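Local coordinates for protein TP_0956 (Treponema pallidum subsp. pallidum, PDB 3U64) that probably serves as the tetratricopeptide-repeat T-component of a TRAP transporter, a lipoprotein suited to protein-protein interaction, at residues T154-G159 / M184-A189. Residues are numbered along the deposited sequence; the frame is centred on the assembly and turned at random.
Sequences TLYWVG and MMLERA
Leu155 reaches across to the turn spanning Met185 to Ala189 and meets it with three different atoms. Its CD2 lies 3.9 Å from Met185 CB, the two side chains crossing at about a right angle, while CD1 reaches the aliphatic CG of Arg188 and CB sits 4.0 Å from Ala189 CB. Met185 answers from the other helix: its SD touches Val158 CG1, and the turn at chi3 (-109°) carries CE onto the same methyl at 3.7 Å. Leu186 points its CB less directly at the partner, but its isobutyl end closes in on the backbone of Gly159 and Tyr156. CG is 3.9 Å from Gly159 CA, packing directly on a residue that has no side chain, and CD2 rests 3.6 Å from Tyr156 O and approaches the Tyr156 ring obliquely. The axes of 154-159 and 184-189 run nearly antiparallel, at 152°, and approach to 8.2 Å, a spacing consistent with the glycine at this point. The interface is apolar; the guanidinium of Arg188 leads away to Cys147 O. In this all-helical TPR-type fold, the contact pairs helix 152-166 with helix 176-192. Helix 96-124 packs on Leu155 and Val158, helix 137-144 touches Met185, and helix 196-211 packs against Tyr156 and Leu186.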
ATOM      1  N   THR A 154     -27.532  10.014   1.672  1.00 33.94           N
ATOM      2  CA  THR A 154     -26.647  11.138   1.381  1.00 34.14           C
ATOM      3  C   THR A 154     -26.599  12.100   2.564  1.00 33.91           C
ATOM      4  O   THR A 154     -25.521  12.539   2.977  1.00 30.35           O
ATOM      5  CB  THR A 154     -27.075  11.863   0.069  1.00 35.44           C
ATOM      6  OG1 THR A 154     -27.213  10.891  -0.973  1.00 33.27           O
ATOM      7  CG2 THR A 154     -26.042  12.911  -0.357  1.00 35.50           C
ATOM      8  N   LEU A 155     -27.770  12.406   3.116  1.00 33.93           N
ATOM      9  CA  LEU A 155     -27.878  13.289   4.274  1.00 35.32           C
ATOM     10  C   LEU A 155     -27.015  12.761   5.413  1.00 31.89           C
ATOM     11  O   LEU A 155     -26.289  13.511   6.088  1.00 30.63           O
ATOM     12  CB  LEU A 155     -29.353  13.401   4.714  1.00 22.33           C
ATOM     13  CG  LEU A 155     -30.165  14.188   3.689  1.00 30.75           C
ATOM     14  CD1 LEU A 155     -31.656  14.125   3.954  1.00 33.60           C
ATOM     15  CD2 LEU A 155     -29.691  15.623   3.668  1.00 32.85           C
ATOM     16  N   TYR A 156     -27.094  11.452   5.610  1.00 26.41           N
ATOM     17  CA  TYR A 156     -26.410  10.797   6.713  1.00 24.44           C
ATOM     18  C   TYR A 156     -24.900  10.951   6.576  1.00 27.96           C
ATOM     19  O   TYR A 156     -24.231  11.293   7.541  1.00 27.47           O
ATOM     20  CB  TYR A 156     -26.788   9.309   6.791  1.00 21.86           C
ATOM     21  CG  TYR A 156     -25.860   8.496   7.697  1.00 29.69           C
ATOM     22  CD1 TYR A 156     -25.909   8.632   9.078  1.00 34.41           C
ATOM     23  CD2 TYR A 156     -24.933   7.604   7.167  1.00 42.87           C
ATOM     24  CE1 TYR A 156     -25.062   7.917   9.907  1.00 36.26           C
ATOM     25  CE2 TYR A 156     -24.074   6.878   7.992  1.00 45.08           C
ATOM     26  CZ  TYR A 156     -24.139   7.044   9.362  1.00 42.29           C
ATOM     27  OH  TYR A 156     -23.297   6.333  10.197  1.00 42.72           O
ATOM     28  N   TRP A 157     -24.374  10.690   5.378  1.00 30.34           N
ATOM     29  CA  TRP A 157     -22.934  10.699   5.162  1.00 30.40           C
ATOM     30  C   TRP A 157     -22.343  12.112   5.182  1.00 29.16           C
ATOM     31  O   TRP A 157     -21.314  12.342   5.809  1.00 32.16           O
ATOM     32  CB  TRP A 157     -22.551   9.891   3.906  1.00 32.29           C
ATOM     33  CG  TRP A 157     -22.544   8.410   4.242  1.00 31.45           C
ATOM     34  CD1 TRP A 157     -23.458   7.471   3.860  1.00 29.01           C
ATOM     35  CD2 TRP A 157     -21.606   7.734   5.100  1.00 28.99           C
ATOM     36  NE1 TRP A 157     -23.126   6.247   4.397  1.00 34.78           N
ATOM     37  CE2 TRP A 157     -22.011   6.384   5.177  1.00 28.64           C
ATOM     38  CE3 TRP A 157     -20.461   8.140   5.797  1.00 32.25           C
ATOM     39  CZ2 TRP A 157     -21.296   5.428   5.914  1.00 39.72           C
ATOM     40  CZ3 TRP A 157     -19.759   7.186   6.548  1.00 41.16           C
ATOM     41  CH2 TRP A 157     -20.184   5.848   6.598  1.00 36.54           C
ATOM     42  N   VAL A 158     -23.034  13.061   4.550  1.00 26.72           N
ATOM     43  CA  VAL A 158     -22.621  14.463   4.567  1.00 24.99           C
ATOM     44  C   VAL A 158     -22.606  14.986   6.001  1.00 35.54           C
ATOM     45  O   VAL A 158     -21.597  15.529   6.461  1.00 33.12           O
ATOM     46  CB  VAL A 158     -23.555  15.355   3.696  1.00 31.62           C
ATOM     47  CG1 VAL A 158     -23.223  16.809   3.894  1.00 27.05           C
ATOM     48  CG2 VAL A 158     -23.424  14.985   2.227  1.00 35.80           C
ATOM     49  N   GLY A 159     -23.717  14.800   6.711  1.00 33.04           N
ATOM     50  CA  GLY A 159     -23.815  15.253   8.088  1.00 31.93           C
ATOM     51  C   GLY A 159     -22.738  14.601   8.950  1.00 36.84           C
ATOM     52  O   GLY A 159     -22.101  15.259   9.791  1.00 38.35           O
ATOM     53  N   MET A 184     -28.679  19.606  11.093  1.00 32.74           N
ATOM     54  CA  MET A 184     -30.016  19.714  10.512  1.00 29.67           C
ATOM     55  C   MET A 184     -30.230  18.679   9.397  1.00 35.53           C
ATOM     56  O   MET A 184     -31.325  18.132   9.252  1.00 42.56           O
ATOM     57  CB  MET A 184     -30.307  21.138  10.000  1.00 32.91           C
ATOM     58  CG  MET A 184     -30.373  22.216  11.089  1.00 42.75           C
ATOM     59  SD  MET A 184     -31.575  21.859  12.404  1.00 48.20           S
ATOM     60  CE  MET A 184     -30.471  21.412  13.754  1.00 72.33           C
ATOM     61  N   MET A 185     -29.188  18.395   8.622  1.00 31.62           N
ATOM     62  CA  MET A 185     -29.260  17.311   7.644  1.00 31.87           C
ATOM     63  C   MET A 185     -29.453  15.963   8.338  1.00 31.80           C
ATOM     64  O   MET A 185     -30.274  15.149   7.918  1.00 27.97           O
ATOM     65  CB  MET A 185     -28.032  17.277   6.731  1.00 27.07           C
ATOM     66  CG  MET A 185     -27.906  18.497   5.804  1.00 43.15           C
ATOM     67  SD  MET A 185     -26.564  18.311   4.587  1.00 45.68           S
ATOM     68  CE  MET A 185     -25.370  19.490   5.193  1.00 48.41           C
ATOM     69  N   LEU A 186     -28.704  15.725   9.404  1.00 34.37           N
ATOM     70  CA  LEU A 186     -28.886  14.489  10.161  1.00 34.39           C
ATOM     71  C   LEU A 186     -30.317  14.401  10.734  1.00 40.23           C
ATOM     72  O   LEU A 186     -31.000  13.371  10.601  1.00 35.68           O
ATOM     73  CB  LEU A 186     -27.820  14.373  11.261  1.00 33.93           C
ATOM     74  CG  LEU A 186     -26.396  14.074  10.763  1.00 39.90           C
ATOM     75  CD1 LEU A 186     -25.385  14.222  11.880  1.00 44.01           C
ATOM     76  CD2 LEU A 186     -26.283  12.680  10.148  1.00 33.09           C
ATOM     77  N   GLU A 187     -30.784  15.491  11.338  1.00 37.01           N
ATOM     78  CA  GLU A 187     -32.138  15.519  11.884  1.00 40.52           C
ATOM     79  C   GLU A 187     -33.205  15.353  10.817  1.00 42.60           C
ATOM     80  O   GLU A 187     -34.263  14.784  11.084  1.00 45.03           O
ATOM     81  CB  GLU A 187     -32.391  16.793  12.675  1.00 37.67           C
ATOM     82  CG  GLU A 187     -31.582  16.835  13.935  1.00 49.86           C
ATOM     83  CD  GLU A 187     -31.854  18.068  14.740  1.00 66.01           C
ATOM     84  OE1 GLU A 187     -32.746  18.860  14.348  1.00 79.97           O
ATOM     85  OE2 GLU A 187     -31.170  18.249  15.764  1.00 66.43           O
ATOM     86  N   ARG A 188     -32.930  15.824   9.607  1.00 37.25           N
ATOM     87  CA  ARG A 188     -33.887  15.637   8.523  1.00 37.87           C
ATOM     88  C   ARG A 188     -33.955  14.171   8.076  1.00 31.80           C
ATOM     89  O   ARG A 188     -35.038  13.660   7.801  1.00 34.23           O
ATOM     90  CB  ARG A 188     -33.577  16.552   7.343  1.00 39.03           C
ATOM     91  CG  ARG A 188     -34.465  16.300   6.146  1.00 38.74           C
ATOM     92  CD  ARG A 188     -35.940  16.626   6.420  1.00 34.93           C
ATOM     93  NE  ARG A 188     -36.705  16.498   5.174  1.00 36.88           N
ATOM     94  CZ  ARG A 188     -38.022  16.317   5.091  1.00 42.79           C
ATOM     95  NH1 ARG A 188     -38.761  16.252   6.186  1.00 37.78           N
ATOM     96  NH2 ARG A 188     -38.604  16.199   3.904  1.00 41.43           N
ATOM     97  N   ALA A 189     -32.805  13.504   8.003  1.00 30.76           N
ATOM     98  CA  ALA A 189     -32.758  12.065   7.724  1.00 33.30           C
ATOM     99  C   ALA A 189     -33.573  11.275   8.751  1.00 34.36           C
ATOM    100  O   ALA A 189     -34.284  10.334   8.405  1.00 40.05           O
ATOM    101  CB  ALA A 189     -31.315  11.563   7.710  1.00 27.05           C
TER